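Local coordinates for putative peptidyl-arginine deiminase family protein (Campylobacter jejuni subsp. jejuni serotype O:2, PDB 6B10) that probably hydrolyses agmatine to N-carbamoylputrescine as an agmatine deiminase of polyamine biosynthesis, at residues A[180-185]-A[189-194]; A[213-218]-A[298-303]; A[312-315]-A[320-323]; A[56-61]-A[126-131]; A[229-234]-A[263-268]. One frame throughout, in Å; residues are numbered along the deposited sequence.

The five contacts illustrate how a pentein-type alpha/beta propeller, the fold of the guanidine-modifying enzymes, is held together. Contact 1 and contact 2 involve successive strands, 190-194 and 212-216, with nearest atoms about 5 Å apart. Contact 3 lies closer to the centre of the chain and joins two others: Arg213 NH2 of contact 2 packs 3.2 Å from His322 NE2 of contact 3, while Leu315 CD1 of contact 3 meets Ala268 CB of contact 5 at 3.6 Å. Contact 5 is nested within the loop closed by contact 2. Contact 4 lies farthest from contact 5, with centres 36 Å apart. A bound potassium ion is about 11 Å from the Leu128 side chain and 13 Å from that of Leu182.

Contact 1: A[180-185]-A[189-194]; sequences TKLKEI and KQIIWL
Ile191 pushes its CD1 methyl between the roots of Leu182 and Lys183, and this apolar wedge is the main hold between helix 180-185 and strand 190-194. The methyl lies 3.7 Å from Leu182 CB and 3.8 Å from Lys183 CG. With chi1 at -64°, CG1 is set opposite the carbonyl carbon and carries CD1 out to the helix, leaving the CG2 branch to lie over the rim of one face of the Trp193 ring. Leu182 CD1 adds a looser touch, 4.2 Å from Trp193 CH2.

The polar part is bridged by water. Lys183 runs out extended and passes obliquely over Ile191, its CE 3.8 Å from Ile191 N. One water accepts from both Lys183 NZ (2.8 Å) and Ile191 N (3.1 Å), giving a partner to a strand amide. Asp179 ties both sides together, forming a salt bridge with Lys183 NZ and accepting a hydrogen bond from Trp193 NE1.

The N-to-C directions of the two segments are 132° apart, consistent with the helix of a beta-alpha-beta crossover between the parallel strands 156-160 and 190-194. Helix 161-167 contributes Leu164 to both Leu182 and Trp193.

Contact 2: A[213-218]-A[298-303]; sequences RFIDKN and SKALPN. With PO4 (phosphate ion), chain D.
Ile215 meets Ala300 and Leu301 where an edge strand of one propeller sheet turns a corner beside the C-terminal end of helix 289-300. Strand 212-216 pairs with strand 219-224 in this alpha/beta fold, and at Ile215 the chain bends. The residue holds CG1 between its backbone N and carbonyl carbon (chi1 62°), a direction that takes CD1 to 4.2 Å from Ala300 CB. Its other apolar touch is CB against Leu301 CD2 at 4.1 Å. The same leucine methyl sits nearer still to the backbone, 3.4 Å from Ile215 O. Leu251 of strand 249-254 packs against both Ile215 and Ala300.

Asp216 follows with a polar link. A water donates to Asp216 OD2 at 2.7 Å and to Ala300 O at 2.8 Å, so a carbonyl at the end of the helix is joined to the carboxylate without direct contact. The other oxygen, OD1, accepts from Asn218 N in an Asx turn and also pairs with Thr219 OG1.

Against Leu301 lies a phosphate ion, probably from the crystallisation liquor and also bound by His304 ND1; Asn303 N donates to its O2 at 3.0 Å, with an N-H...O angle of 154°.

Contact 3: A[312-315]-A[320-323]; sequences RVFL and SLHC
Phe314 and Ser320 bring their backbones together, CA to CA at 5.3 Å, within a loop whose two halves mostly have helical torsions without the regular bonds of a helix. So close an approach puts a side-chain root directly against main chain: Phe314 CB lies 4.0 Å from Ser320 CA. The phenyl ring then extends past the serine to meet the next residue. Leu321 CD2 sits over one face of that ring, nearest to CE1 at 4.0 Å, and the two side chains cross at about a right angle, so a single methyl rather than the length of the leucine bears on the ring.

This loop joins strand 305-310 to strand 326-329, the latter an outermost strand of a propeller sheet in which it pairs antiparallel with strand 19-25. Folding back on itself, the loop fills the region between helix 37-52 and strand 279-284. The helix supplies Ile40 and Tyr44 to Phe314, while Ile281 and Pro283 of the strand pack on Leu321.

Leu315 closes on the serine more loosely, with CD2 4.2 Å from Ser320 CB. The serine hydroxyl is placed opposite its own backbone N (chi1 -173°), which leads OG to a hydrogen bond with Tyr285 OH. That bond gives the hydroxyl of this buried residue a partner, and Tyr285 also touches Leu315.

Contact 4: A[56-61]-A[126-131]; sequences KVLLIA and SKLFKE
Leu128 reaches from helix 120-133 to Leu58 and Ile60 of strand 56-61, and within 126-131 the contact with the strand is made by this residue. The turn leading to it begins at Ser126, whose carbonyl O accepts from Lys130 N at 2.8 Å, a regular i to i+4 helical bond on the exposed side of the helix. Lys127 continues on the exposed side, with its carbonyl O taking Glu131 N at 2.7 Å.

Leu128 points toward the strand. CG stands opposite the backbone N (chi1 -179°), which projects both methyls toward the sheet, and they are divided between two strand residues. CD1 meets Leu58 CD2 at 3.8 Å; CD2 faces Ile60 CD1 at a slacker 4.4 Å. Leu58 has nearly the same torsions as Leu128, and the two leucines slide past each other in opposite directions, touching methyl to methyl at their ends. With 9.0 Å between the CA atoms of Ile60 and Leu128, the layers are spanned by side chains alone.

This is the helix-on-sheet layering of an alpha/beta propeller. Strand 56-61 lies between strands 76-80 and 19-25, parallel to both, and presents alternate residues, Leu58 and Ile60, to the helix. Met23 of the neighbouring strand 19-25 also packs on Leu128.

Phe129 comes next and takes no part in the meeting with 56-61; its ring packs edge-to-face with that of Phe133. Phe133 in turn touches both Leu58 and Leu128. From 128 to 131 the helix widens into a pi-type turn, and Glu131 at its end lies against Phe79 of strand 76-80.

Contact 5: A[229-234]-A[263-268]; sequences EDEHYL and ERRLGA
Arg265 points its guanidinium at Asp230 and His232, in the type I beta turn that runs from Asp230 to Tyr233 and leads into helix 233-244. The arginine is fully extended from a short hairpin strand, and it and the aspartate approach from opposite directions. The guanidinium edge faces the carboxylate, but the two planes are 71° apart, so a flat two-pronged pairing is not achieved. The salt bridge leans on one oxygen: Asp230 OD2 receives NH2 of Arg265 at 2.9 Å through its syn lone pair, and a weak bond from NH1 at 3.0 Å, while OD1 has from this arginine just a weak bond, from NH1 at 3.3 Å.

His232 meets the same guanidinium differently. Its ring stands almost perpendicular, at 88°, with CE1 3.5 Å above the centre of the guanidinium, an edge of imidazole over a face of arginine. Glu231 approaches less closely, its OE2 4.1 Å from Arg265 NH1, near enough that opposite charge may add some attraction.

What holds the carboxylate in place is the turn itself. Asp230 OD1 caps the approach to the helix by accepting from His232 N at 2.9 Å along its anti lone pair, nearly straight at 166°, and from His232 ND1 at 2.8 Å on the syn side.

Contact 1: A[180-185]-A[189-194]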
# COMPACT_ATOMS: atom_id res chain seq x y z
N THR A 180 -1.37 5.32 21.70
CA THR A 180 -1.09 4.21 22.63
C THR A 180 -1.68 2.89 22.12
O THR A 180 -1.01 1.85 22.16
CB THR A 180 -1.63 4.52 24.05
OG1 THR A 180 -0.98 5.69 24.55
CG2 THR A 180 -1.38 3.36 25.02
N LYS A 181 -2.91 2.93 21.63
CA LYS A 181 -3.56 1.73 21.10
C LYS A 181 -2.79 1.17 19.90
O LYS A 181 -2.54 -0.03 19.82
CB LYS A 181 -5.00 2.01 20.69
CG LYS A 181 -5.76 0.80 20.19
CD LYS A 181 -7.24 1.10 20.05
N LEU A 182 -2.43 2.05 18.97
CA LEU A 182 -1.69 1.63 17.78
C LEU A 182 -0.32 1.05 18.11
O LEU A 182 0.12 0.09 17.46
CB LEU A 182 -1.54 2.80 16.79
CG LEU A 182 -2.83 3.15 16.05
CD1 LEU A 182 -2.71 4.51 15.38
CD2 LEU A 182 -3.20 2.09 15.02
N LYS A 183 0.36 1.63 19.10
CA LYS A 183 1.64 1.12 19.55
C LYS A 183 1.51 -0.28 20.14
O LYS A 183 2.39 -1.13 19.94
CB LYS A 183 2.27 2.07 20.57
CG LYS A 183 2.79 3.35 19.93
CD LYS A 183 3.38 4.31 20.94
CE LYS A 183 4.10 5.44 20.24
NZ LYS A 183 4.32 6.60 21.13
N GLU A 184 0.41 -0.52 20.84
CA GLU A 184 0.16 -1.82 21.46
C GLU A 184 -0.16 -2.88 20.43
O GLU A 184 0.31 -4.01 20.53
CB GLU A 184 -0.97 -1.71 22.48
CG GLU A 184 -0.55 -0.93 23.72
CD GLU A 184 -1.71 -0.57 24.61
OE1 GLU A 184 -2.88 -0.83 24.24
OE2 GLU A 184 -1.45 -0.01 25.70
N ILE A 185 -0.96 -2.51 19.43
CA ILE A 185 -1.35 -3.42 18.36
C ILE A 185 -0.15 -3.85 17.50
O ILE A 185 -0.05 -5.01 17.11
CB ILE A 185 -2.40 -2.77 17.44
CG1 ILE A 185 -3.72 -2.58 18.18
CG2 ILE A 185 -2.62 -3.62 16.19
CD1 ILE A 185 -4.67 -1.60 17.53
N LYS A 189 7.58 1.35 19.12
CA LYS A 189 8.20 2.28 20.06
C LYS A 189 7.93 3.74 19.68
O LYS A 189 8.05 4.61 20.52
CB LYS A 189 9.70 2.01 20.19
CG LYS A 189 10.56 2.40 19.00
CD LYS A 189 11.92 1.73 19.11
CE LYS A 189 12.88 2.18 18.02
NZ LYS A 189 14.02 1.23 17.89
N GLN A 190 7.54 3.99 18.43
CA GLN A 190 7.37 5.36 17.96
C GLN A 190 6.37 5.47 16.81
O GLN A 190 6.36 4.63 15.90
CB GLN A 190 8.72 5.93 17.52
CG GLN A 190 8.67 7.30 16.87
CD GLN A 190 10.05 7.84 16.51
OE1 GLN A 190 11.05 7.12 16.53
NE2 GLN A 190 10.10 9.12 16.17
N ILE A 191 5.54 6.51 16.84
CA ILE A 191 4.69 6.87 15.72
C ILE A 191 5.00 8.30 15.30
O ILE A 191 4.97 9.21 16.13
CB ILE A 191 3.19 6.78 16.06
CG1 ILE A 191 2.82 5.32 16.37
CG2 ILE A 191 2.35 7.31 14.90
CD1 ILE A 191 1.39 5.12 16.82
N ILE A 192 5.28 8.48 14.02
CA ILE A 192 5.48 9.79 13.43
C ILE A 192 4.15 10.22 12.82
O ILE A 192 3.67 9.62 11.85
CB ILE A 192 6.59 9.76 12.36
CG1 ILE A 192 7.91 9.37 13.02
CG2 ILE A 192 6.72 11.11 11.67
CD1 ILE A 192 8.98 8.92 12.04
N TRP A 193 3.55 11.24 13.43
CA TRP A 193 2.28 11.79 12.99
C TRP A 193 2.54 12.99 12.10
O TRP A 193 2.94 14.04 12.59
CB TRP A 193 1.46 12.23 14.20
CG TRP A 193 0.98 11.12 15.09
CD1 TRP A 193 1.62 10.58 16.17
CD2 TRP A 193 -0.27 10.43 14.98
NE1 TRP A 193 0.85 9.58 16.73
CE2 TRP A 193 -0.31 9.47 16.02
CE3 TRP A 193 -1.36 10.53 14.11
CZ2 TRP A 193 -1.40 8.62 16.20
CZ3 TRP A 193 -2.44 9.68 14.28
CH2 TRP A 193 -2.45 8.74 15.33
N LEU A 194 2.33 12.84 10.79
CA LEU A 194 2.55 13.94 9.86
C LEU A 194 1.32 14.84 9.73
O LEU A 194 0.24 14.37 9.38
CB LEU A 194 2.94 13.43 8.47
CG LEU A 194 4.35 12.88 8.27
CD1 LEU A 194 4.51 12.52 6.81
CD2 LEU A 194 5.43 13.88 8.69
O HOH W 1 5.58 8.34 19.29

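Contact 2: A[213-218]-A[298-303]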
# COMPACT_ATOMS: atom_id res chain seq x y z
N ARG A 213 7.01 7.16 2.55
CA ARG A 213 7.19 5.73 2.70
C ARG A 213 8.62 5.43 3.15
O ARG A 213 9.55 6.02 2.61
CB ARG A 213 7.01 5.01 1.35
CG ARG A 213 5.71 5.24 0.60
CD ARG A 213 4.54 4.47 1.19
NE ARG A 213 4.79 3.04 1.23
CZ ARG A 213 4.64 2.20 0.20
NH1 ARG A 213 4.25 2.62 -0.99
NH2 ARG A 213 4.92 0.92 0.36
N PHE A 214 8.79 4.52 4.09
CA PHE A 214 10.11 3.95 4.33
C PHE A 214 10.51 3.07 3.15
O PHE A 214 9.70 2.28 2.65
CB PHE A 214 10.14 3.10 5.60
CG PHE A 214 10.05 3.90 6.86
CD1 PHE A 214 11.14 4.61 7.33
CD2 PHE A 214 8.86 3.95 7.58
CE1 PHE A 214 11.06 5.35 8.50
CE2 PHE A 214 8.77 4.69 8.75
CZ PHE A 214 9.88 5.39 9.20
N ILE A 215 11.77 3.19 2.73
CA ILE A 215 12.34 2.31 1.72
C ILE A 215 13.44 1.42 2.29
O ILE A 215 13.79 0.40 1.69
CB ILE A 215 12.84 3.09 0.49
CG1 ILE A 215 13.96 4.07 0.86
CG2 ILE A 215 11.68 3.82 -0.15
CD1 ILE A 215 14.54 4.79 -0.33
N ASP A 216 14.03 1.83 3.41
CA ASP A 216 14.78 0.92 4.27
C ASP A 216 14.62 1.41 5.71
O ASP A 216 13.90 2.38 5.95
CB ASP A 216 16.24 0.76 3.82
CG ASP A 216 17.07 2.05 3.92
OD1 ASP A 216 16.88 2.87 4.83
OD2 ASP A 216 17.95 2.22 3.07
N LYS A 217 15.26 0.74 6.67
CA LYS A 217 15.06 1.08 8.08
C LYS A 217 15.49 2.50 8.43
O LYS A 217 15.03 3.05 9.42
CB LYS A 217 15.79 0.09 9.00
CG LYS A 217 17.30 0.24 9.02
CD LYS A 217 17.94 -0.87 9.85
CE LYS A 217 19.42 -0.61 10.07
NZ LYS A 217 20.08 -1.76 10.75
N ASN A 218 16.37 3.09 7.61
CA ASN A 218 16.90 4.42 7.88
C ASN A 218 16.40 5.53 6.97
O ASN A 218 16.80 6.67 7.13
CB ASN A 218 18.43 4.39 7.79
CG ASN A 218 19.06 3.44 8.77
OD1 ASN A 218 19.86 2.58 8.40
ND2 ASN A 218 18.69 3.57 10.04
N SER A 298 16.46 3.47 -7.30
CA SER A 298 17.33 2.37 -7.70
C SER A 298 18.71 2.46 -7.04
O SER A 298 19.21 1.48 -6.48
CB SER A 298 17.46 2.36 -9.23
OG SER A 298 18.32 1.34 -9.68
N LYS A 299 19.33 3.63 -7.11
CA LYS A 299 20.62 3.85 -6.46
C LYS A 299 20.55 3.63 -4.95
O LYS A 299 21.46 3.06 -4.36
CB LYS A 299 21.13 5.26 -6.76
CG LYS A 299 22.65 5.37 -6.74
CD LYS A 299 23.15 6.70 -7.28
CE LYS A 299 22.59 7.00 -8.67
NZ LYS A 299 23.48 7.89 -9.47
N ALA A 300 19.45 4.07 -4.34
CA ALA A 300 19.25 3.95 -2.89
C ALA A 300 18.88 2.54 -2.44
O ALA A 300 18.91 2.24 -1.25
CB ALA A 300 18.19 4.94 -2.42
N LEU A 301 18.51 1.68 -3.39
CA LEU A 301 18.14 0.30 -3.09
C LEU A 301 18.97 -0.68 -3.93
O LEU A 301 18.44 -1.33 -4.84
CB LEU A 301 16.65 0.13 -3.34
CG LEU A 301 15.75 1.02 -2.49
CD1 LEU A 301 14.34 1.04 -3.07
CD2 LEU A 301 15.72 0.55 -1.05
N PRO A 302 20.26 -0.84 -3.60
CA PRO A 302 21.21 -1.58 -4.45
C PRO A 302 20.92 -3.07 -4.68
O PRO A 302 21.57 -3.66 -5.52
CB PRO A 302 22.55 -1.44 -3.70
CG PRO A 302 22.36 -0.33 -2.73
CD PRO A 302 20.91 -0.37 -2.36
N ASN A 303 20.00 -3.66 -3.92
CA ASN A 303 19.66 -5.07 -4.07
C ASN A 303 18.23 -5.29 -4.56
O ASN A 303 17.68 -6.37 -4.40
CB ASN A 303 19.87 -5.80 -2.74
CG ASN A 303 21.29 -5.68 -2.23
OD1 ASN A 303 21.52 -5.20 -1.13
ND2 ASN A 303 22.26 -6.10 -3.04
P PO4 D . 18.28 -2.91 -0.51
O1 PO4 D . 17.88 -1.68 0.28
O2 PO4 D . 17.98 -2.72 -1.98
O3 PO4 D . 17.52 -4.09 0.03
O4 PO4 D . 19.76 -3.18 -0.34
O HOH W 2 18.10 3.87 0.90

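Contact 3: A[312-315]-A[320-323]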
# COMPACT_ATOMS: atom_id res chain seq x y z
N ARG A 312 -1.36 5.31 -15.02
CA ARG A 312 -2.29 6.39 -15.34
C ARG A 312 -3.76 6.01 -15.23
O ARG A 312 -4.57 6.77 -14.69
CB ARG A 312 -2.02 6.92 -16.76
CG ARG A 312 -0.71 7.67 -16.87
CD ARG A 312 -0.47 8.10 -18.30
NE ARG A 312 -0.33 6.94 -19.17
CZ ARG A 312 -0.41 6.97 -20.49
NH1 ARG A 312 -0.61 8.11 -21.13
NH2 ARG A 312 -0.27 5.85 -21.19
N VAL A 313 -4.11 4.82 -15.71
CA VAL A 313 -5.50 4.39 -15.74
C VAL A 313 -6.03 4.19 -14.31
O VAL A 313 -7.17 4.57 -14.01
CB VAL A 313 -5.69 3.10 -16.56
CG1 VAL A 313 -7.16 2.73 -16.65
CG2 VAL A 313 -5.12 3.29 -17.96
N PHE A 314 -5.18 3.64 -13.44
CA PHE A 314 -5.50 3.47 -12.02
C PHE A 314 -6.00 4.76 -11.37
O PHE A 314 -6.93 4.75 -10.56
CB PHE A 314 -4.28 2.98 -11.22
CG PHE A 314 -3.89 1.55 -11.49
CD1 PHE A 314 -3.01 1.23 -12.52
CD2 PHE A 314 -4.36 0.53 -10.68
CE1 PHE A 314 -2.63 -0.08 -12.76
CE2 PHE A 314 -3.98 -0.78 -10.91
CZ PHE A 314 -3.12 -1.09 -11.95
N LEU A 315 -5.38 5.89 -11.73
CA LEU A 315 -5.70 7.18 -11.12
C LEU A 315 -7.13 7.67 -11.37
O LEU A 315 -7.64 8.52 -10.64
CB LEU A 315 -4.73 8.27 -11.61
CG LEU A 315 -3.22 8.12 -11.39
CD1 LEU A 315 -2.53 9.32 -12.01
CD2 LEU A 315 -2.86 7.98 -9.92
N SER A 320 -3.39 4.22 -6.95
CA SER A 320 -2.30 3.81 -7.82
C SER A 320 -1.86 2.41 -7.39
O SER A 320 -2.62 1.71 -6.74
CB SER A 320 -1.17 4.85 -7.77
OG SER A 320 -0.17 4.56 -8.72
N LEU A 321 -0.64 2.00 -7.75
CA LEU A 321 -0.21 0.61 -7.61
C LEU A 321 -0.36 0.06 -6.20
O LEU A 321 -0.93 -1.02 -6.02
CB LEU A 321 1.23 0.41 -8.10
CG LEU A 321 1.57 0.79 -9.55
CD1 LEU A 321 3.04 0.54 -9.82
CD2 LEU A 321 0.71 0.03 -10.56
N HIS A 322 0.14 0.79 -5.20
CA HIS A 322 0.13 0.32 -3.80
C HIS A 322 -1.29 0.13 -3.29
O HIS A 322 -1.57 -0.83 -2.58
CB HIS A 322 0.89 1.30 -2.89
CG HIS A 322 1.22 0.75 -1.54
ND1 HIS A 322 0.66 1.25 -0.38
CD2 HIS A 322 2.06 -0.24 -1.15
CE1 HIS A 322 1.14 0.59 0.66
NE2 HIS A 322 1.99 -0.32 0.22
N CYS A 323 -2.19 1.05 -3.64
CA CYS A 323 -3.60 0.97 -3.24
C CYS A 323 -4.32 -0.27 -3.78
O CYS A 323 -5.26 -0.76 -3.16
CB CYS A 323 -4.36 2.22 -3.72
SG CYS A 323 -3.78 3.79 -3.06

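Contact 4: A[56-61]-A[126-131]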
# COMPACT_ATOMS: atom_id res chain seq x y z
N LYS A 56 4.73 -15.11 -6.27
CA LYS A 56 3.37 -15.52 -6.61
C LYS A 56 2.41 -14.35 -6.50
O LYS A 56 2.60 -13.44 -5.69
CB LYS A 56 2.89 -16.67 -5.74
CG LYS A 56 3.57 -17.99 -6.02
CD LYS A 56 3.06 -19.06 -5.08
CE LYS A 56 3.72 -18.97 -3.71
NZ LYS A 56 3.01 -19.84 -2.73
N VAL A 57 1.37 -14.39 -7.32
CA VAL A 57 0.32 -13.40 -7.32
C VAL A 57 -1.00 -14.13 -7.13
O VAL A 57 -1.23 -15.17 -7.75
CB VAL A 57 0.30 -12.62 -8.65
CG1 VAL A 57 -0.88 -11.66 -8.71
CG2 VAL A 57 1.61 -11.87 -8.86
N LEU A 58 -1.87 -13.58 -6.29
CA LEU A 58 -3.22 -14.09 -6.09
C LEU A 58 -4.22 -13.05 -6.55
O LEU A 58 -4.22 -11.92 -6.07
CB LEU A 58 -3.46 -14.42 -4.62
CG LEU A 58 -4.85 -14.97 -4.27
CD1 LEU A 58 -5.14 -16.25 -5.03
CD2 LEU A 58 -4.97 -15.22 -2.77
N LEU A 59 -5.09 -13.43 -7.49
CA LEU A 59 -6.12 -12.54 -8.01
C LEU A 59 -7.49 -12.97 -7.51
O LEU A 59 -7.86 -14.13 -7.65
CB LEU A 59 -6.11 -12.56 -9.54
CG LEU A 59 -4.79 -12.22 -10.23
CD1 LEU A 59 -4.93 -12.42 -11.73
CD2 LEU A 59 -4.36 -10.79 -9.92
N ILE A 60 -8.23 -12.03 -6.94
CA ILE A 60 -9.54 -12.28 -6.36
C ILE A 60 -10.60 -11.65 -7.27
O ILE A 60 -10.50 -10.49 -7.62
CB ILE A 60 -9.64 -11.65 -4.95
CG1 ILE A 60 -8.52 -12.18 -4.05
CG2 ILE A 60 -11.00 -11.94 -4.32
CD1 ILE A 60 -8.32 -11.37 -2.78
N ALA A 61 -11.61 -12.44 -7.65
CA ALA A 61 -12.69 -11.96 -8.51
C ALA A 61 -13.94 -12.85 -8.40
O ALA A 61 -13.83 -14.03 -8.06
CB ALA A 61 -12.23 -11.90 -9.96
N SER A 126 -12.65 -13.07 5.30
CA SER A 126 -13.07 -14.29 5.99
C SER A 126 -13.06 -15.47 5.04
O SER A 126 -12.49 -16.52 5.36
CB SER A 126 -14.46 -14.12 6.61
OG SER A 126 -14.43 -13.20 7.68
N LYS A 127 -13.69 -15.29 3.88
CA LYS A 127 -13.72 -16.34 2.85
C LYS A 127 -12.30 -16.78 2.55
O LYS A 127 -11.98 -17.96 2.59
CB LYS A 127 -14.37 -15.90 1.52
CG LYS A 127 -15.31 -14.70 1.51
CD LYS A 127 -16.70 -15.00 2.03
CE LYS A 127 -17.72 -14.12 1.33
NZ LYS A 127 -19.10 -14.29 1.86
N LEU A 128 -11.45 -15.80 2.25
CA LEU A 128 -10.09 -16.05 1.81
C LEU A 128 -9.31 -16.86 2.83
O LEU A 128 -8.64 -17.84 2.48
CB LEU A 128 -9.37 -14.72 1.56
CG LEU A 128 -7.91 -14.78 1.08
CD1 LEU A 128 -7.81 -15.45 -0.28
CD2 LEU A 128 -7.31 -13.38 1.03
N PHE A 129 -9.41 -16.46 4.09
CA PHE A 129 -8.66 -17.09 5.16
C PHE A 129 -9.27 -18.42 5.59
O PHE A 129 -8.54 -19.36 5.93
CB PHE A 129 -8.50 -16.13 6.36
CG PHE A 129 -7.28 -15.25 6.26
CD1 PHE A 129 -7.25 -14.19 5.37
CD2 PHE A 129 -6.16 -15.51 7.03
CE1 PHE A 129 -6.12 -13.39 5.26
CE2 PHE A 129 -5.03 -14.72 6.93
CZ PHE A 129 -5.01 -13.66 6.04
N LYS A 130 -10.59 -18.50 5.57
CA LYS A 130 -11.29 -19.75 5.88
C LYS A 130 -11.04 -20.81 4.80
O LYS A 130 -10.70 -21.95 5.11
CB LYS A 130 -12.79 -19.51 6.05
CG LYS A 130 -13.59 -20.75 6.41
CD LYS A 130 -15.02 -20.41 6.82
CE LYS A 130 -15.92 -21.64 6.81
NZ LYS A 130 -16.36 -22.02 5.43
N GLU A 131 -11.20 -20.42 3.53
CA GLU A 131 -11.18 -21.36 2.41
C GLU A 131 -9.80 -21.64 1.85
O GLU A 131 -9.40 -22.80 1.75
CB GLU A 131 -12.08 -20.86 1.29
CG GLU A 131 -13.51 -20.58 1.70
CD GLU A 131 -14.32 -19.97 0.58
OE1 GLU A 131 -13.96 -20.20 -0.59
OE2 GLU A 131 -15.32 -19.27 0.87

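Contact 5: A[229-234]-A[263-268]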
# COMPACT_ATOMS: atom_id res chain seq x y z
N GLU A 229 4.09 27.70 -8.31
CA GLU A 229 2.71 28.00 -8.71
C GLU A 229 1.72 26.90 -8.30
O GLU A 229 0.54 27.18 -8.09
CB GLU A 229 2.63 28.22 -10.23
N ASP A 230 2.21 25.67 -8.19
CA ASP A 230 1.34 24.51 -7.92
C ASP A 230 0.80 24.54 -6.48
O ASP A 230 1.52 24.88 -5.54
CB ASP A 230 2.10 23.21 -8.18
CG ASP A 230 1.18 22.00 -8.34
OD1 ASP A 230 0.62 21.54 -7.33
OD2 ASP A 230 1.02 21.51 -9.48
N GLU A 231 -0.47 24.17 -6.33
CA GLU A 231 -1.12 24.15 -5.01
C GLU A 231 -0.48 23.17 -4.02
O GLU A 231 -0.64 23.32 -2.81
CB GLU A 231 -2.62 23.86 -5.14
CG GLU A 231 -2.97 22.50 -5.72
CD GLU A 231 -4.46 22.30 -5.89
OE1 GLU A 231 -5.23 22.76 -5.02
OE2 GLU A 231 -4.87 21.69 -6.90
N HIS A 232 0.22 22.17 -4.54
CA HIS A 232 0.96 21.22 -3.70
C HIS A 232 2.25 21.77 -3.11
O HIS A 232 2.80 21.16 -2.20
CB HIS A 232 1.31 19.97 -4.51
CG HIS A 232 0.12 19.16 -4.92
ND1 HIS A 232 -0.39 19.20 -6.20
CD2 HIS A 232 -0.65 18.29 -4.23
CE1 HIS A 232 -1.42 18.38 -6.28
NE2 HIS A 232 -1.60 17.81 -5.10
N TYR A 233 2.73 22.90 -3.61
CA TYR A 233 4.07 23.38 -3.24
C TYR A 233 4.27 23.55 -1.74
O TYR A 233 5.20 22.96 -1.17
CB TYR A 233 4.41 24.70 -3.95
CG TYR A 233 5.81 25.17 -3.63
CD1 TYR A 233 6.91 24.65 -4.31
CD2 TYR A 233 6.04 26.11 -2.63
CE1 TYR A 233 8.19 25.07 -4.01
CE2 TYR A 233 7.32 26.53 -2.32
CZ TYR A 233 8.40 26.01 -3.02
OH TYR A 233 9.68 26.42 -2.72
N LEU A 234 3.43 24.36 -1.10
CA LEU A 234 3.61 24.71 0.32
C LEU A 234 3.27 23.57 1.30
O LEU A 234 4.00 23.37 2.27
CB LEU A 234 2.85 25.99 0.68
CG LEU A 234 3.35 27.28 0.02
CD1 LEU A 234 2.38 28.43 0.30
CD2 LEU A 234 4.76 27.65 0.49
N GLU A 263 -11.19 16.74 -17.43
CA GLU A 263 -11.02 18.04 -16.76
C GLU A 263 -10.78 17.96 -15.25
O GLU A 263 -10.81 18.98 -14.56
CB GLU A 263 -12.24 18.94 -17.04
N ARG A 264 -10.51 16.76 -14.73
CA ARG A 264 -10.28 16.55 -13.30
C ARG A 264 -8.81 16.20 -13.06
O ARG A 264 -8.29 15.29 -13.69
CB ARG A 264 -11.17 15.43 -12.78
N ARG A 265 -8.15 16.93 -12.15
CA ARG A 265 -6.73 16.68 -11.86
C ARG A 265 -6.52 15.39 -11.05
O ARG A 265 -7.01 15.26 -9.94
CB ARG A 265 -6.07 17.85 -11.12
CG ARG A 265 -4.57 17.65 -11.00
CD ARG A 265 -3.85 18.76 -10.26
NE ARG A 265 -2.41 18.48 -10.25
CZ ARG A 265 -1.47 19.29 -9.77
NH1 ARG A 265 -1.80 20.46 -9.24
NH2 ARG A 265 -0.20 18.93 -9.82
N LEU A 266 -5.75 14.47 -11.62
CA LEU A 266 -5.50 13.16 -11.03
C LEU A 266 -4.37 13.20 -10.01
O LEU A 266 -3.37 13.88 -10.21
CB LEU A 266 -5.17 12.15 -12.12
CG LEU A 266 -6.25 12.01 -13.21
CD1 LEU A 266 -5.81 11.02 -14.27
CD2 LEU A 266 -7.59 11.60 -12.62
N GLY A 267 -4.54 12.46 -8.91
CA GLY A 267 -3.57 12.46 -7.82
C GLY A 267 -2.39 11.56 -8.10
O GLY A 267 -2.20 10.54 -7.43
N ALA A 268 -1.58 11.94 -9.08
CA ALA A 268 -0.43 11.15 -9.47
C ALA A 268 0.67 11.32 -8.43
O ALA A 268 1.05 12.44 -8.11
CB ALA A 268 0.07 11.57 -10.84